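Local coordinates for flagellar basal body protein (Helicobacter pylori, PDB 5NPY), which probably builds part of the flagellar hook, the curved joint that passes torque from the rotary motor to the filament, at residues M379-N383 and R393-T397. Sequence-based numbering, arbitrary orientation.
Sequences MTNSN and RKNQT. With 144 (tris-hydroxymethyl-methyl-ammonium), chain B.
N381 reaches across to R393 and N395 with a side chain used along its whole length. N381 CB lies 3.3 Å from T397 OG1, close against the neighbouring strand. With CG anti to the backbone N (chi1 -165°), the amide is carried toward the loop that precedes that strand. There N381 OD1 accepts from both NE and NH2 of R393, at 2.8 Å from R393 NE; the two nitrogens approach from the same face of the amide, whose plane is turned 58° from the guanidinium. Arginine fits because NE and NH2 share one edge of a flat group and can point at a single oxygen. N381 ND2 gives its two hydrogens to R393 O and N395 O, each 2.8 Å away and met from above the carbonyl plane. Asparagine suits this place because one short group both accepts from a cation and donates to main-chain carbonyls. The contact joins the ends of the antiparallel strands 370-381 and 396-406, where a classic beta bulge sets both T380 and N381 against T397: T380 N bonds to T397 O in a nearly straight line (3.0 Å, 176°), N381 N only weakly to the same oxygen, and T397 N returns a bond to N381 O. Beside the bulge T397 OG1 donates to T380 OG1 over 2.6 Å. T380 OG1 in turn donates to O3 of the bound tris-hydroxymethyl-methyl-ammonium, whose O4 bonds weakly to T397 OG1 and lies above one face of the R393 guanidinium, displaced toward its rim; threonine hydroxyls, able to donate and accept, serve both partners. Toward the loop, N383 ND2 donates to K394 O over 3.0 Å.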
# COMPACT_ATOMS: atom_id res chain seq x y z
N MET A 379 -0.80 9.79 -17.94
CA MET A 379 -1.77 10.87 -17.70
C MET A 379 -2.56 11.19 -18.95
O MET A 379 -1.99 11.38 -20.02
CB MET A 379 -1.09 12.14 -17.21
CG MET A 379 -2.09 13.16 -16.66
SD MET A 379 -1.17 14.50 -15.82
CE MET A 379 -1.19 15.76 -17.08
N THR A 380 -3.87 11.30 -18.80
CA THR A 380 -4.75 11.42 -19.95
C THR A 380 -5.56 12.70 -19.96
O THR A 380 -6.02 13.11 -21.03
CB THR A 380 -5.73 10.23 -20.01
OG1 THR A 380 -6.48 10.18 -18.78
CG2 THR A 380 -4.97 8.91 -20.18
N ASN A 381 -5.76 13.32 -18.81
CA ASN A 381 -6.60 14.49 -18.68
C ASN A 381 -6.07 15.36 -17.57
O ASN A 381 -5.74 14.86 -16.49
CB ASN A 381 -8.07 14.13 -18.38
CG ASN A 381 -8.99 15.29 -18.61
OD1 ASN A 381 -9.22 15.70 -19.74
ND2 ASN A 381 -9.49 15.87 -17.53
N SER A 382 -6.00 16.67 -17.81
CA SER A 382 -5.54 17.58 -16.78
C SER A 382 -6.70 18.44 -16.29
O SER A 382 -7.66 18.70 -17.04
CB SER A 382 -4.39 18.45 -17.30
OG SER A 382 -4.90 19.45 -18.16
N ASN A 383 -6.65 18.84 -15.03
CA ASN A 383 -7.72 19.64 -14.43
C ASN A 383 -7.46 21.11 -14.74
O ASN A 383 -6.59 21.75 -14.15
CB ASN A 383 -7.82 19.37 -12.93
CG ASN A 383 -8.58 20.47 -12.17
OD1 ASN A 383 -8.03 21.13 -11.28
ND2 ASN A 383 -9.83 20.70 -12.55
N ARG A 393 -14.78 16.66 -18.43
CA ARG A 393 -13.42 16.21 -18.18
C ARG A 393 -12.78 17.18 -17.20
O ARG A 393 -11.66 17.66 -17.42
CB ARG A 393 -12.64 16.10 -19.48
CG ARG A 393 -13.28 15.17 -20.53
CD ARG A 393 -12.51 15.26 -21.83
NE ARG A 393 -11.11 14.90 -21.62
CZ ARG A 393 -10.48 13.84 -22.12
NH1 ARG A 393 -11.08 12.99 -22.96
NH2 ARG A 393 -9.20 13.66 -21.82
N LYS A 394 -13.51 17.49 -16.13
CA LYS A 394 -12.98 18.35 -15.09
C LYS A 394 -11.83 17.69 -14.32
O LYS A 394 -10.81 18.33 -14.02
CB LYS A 394 -14.09 18.75 -14.12
CG LYS A 394 -13.78 19.98 -13.30
CD LYS A 394 -13.85 19.68 -11.83
CE LYS A 394 -15.21 19.09 -11.46
NZ LYS A 394 -15.06 18.29 -10.24
N ASN A 395 -12.01 16.43 -13.92
CA ASN A 395 -11.04 15.78 -13.05
C ASN A 395 -9.78 15.35 -13.80
O ASN A 395 -9.85 14.83 -14.92
CB ASN A 395 -11.65 14.55 -12.39
CG ASN A 395 -12.69 14.91 -11.42
OD1 ASN A 395 -12.80 16.07 -11.05
ND2 ASN A 395 -13.49 13.92 -10.98
N GLN A 396 -8.63 15.55 -13.15
CA GLN A 396 -7.40 14.99 -13.66
C GLN A 396 -7.48 13.47 -13.61
O GLN A 396 -7.98 12.90 -12.63
CB GLN A 396 -6.20 15.47 -12.86
CG GLN A 396 -5.01 14.54 -12.94
CD GLN A 396 -3.73 15.26 -12.69
OE1 GLN A 396 -3.54 16.40 -13.15
NE2 GLN A 396 -2.81 14.62 -11.96
N THR A 397 -7.03 12.81 -14.67
CA THR A 397 -7.10 11.36 -14.72
C THR A 397 -5.81 10.79 -15.26
O THR A 397 -5.15 11.38 -16.12
CB THR A 397 -8.30 10.80 -15.58
OG1 THR A 397 -8.12 11.11 -16.97
CG2 THR A 397 -9.61 11.35 -15.09
C1 144 B . -11.81 9.40 -20.30
N 144 B . -10.35 9.43 -20.35
C2 144 B . -9.90 9.74 -21.70
O2 144 B . -9.94 8.64 -22.58
C3 144 B . -9.81 8.13 -19.95
O3 144 B . -8.46 8.24 -19.57
C4 144 B . -9.75 10.43 -19.45
O4 144 B . -10.60 11.29 -18.73
O HOH W 1 -10.28 20.38 -16.90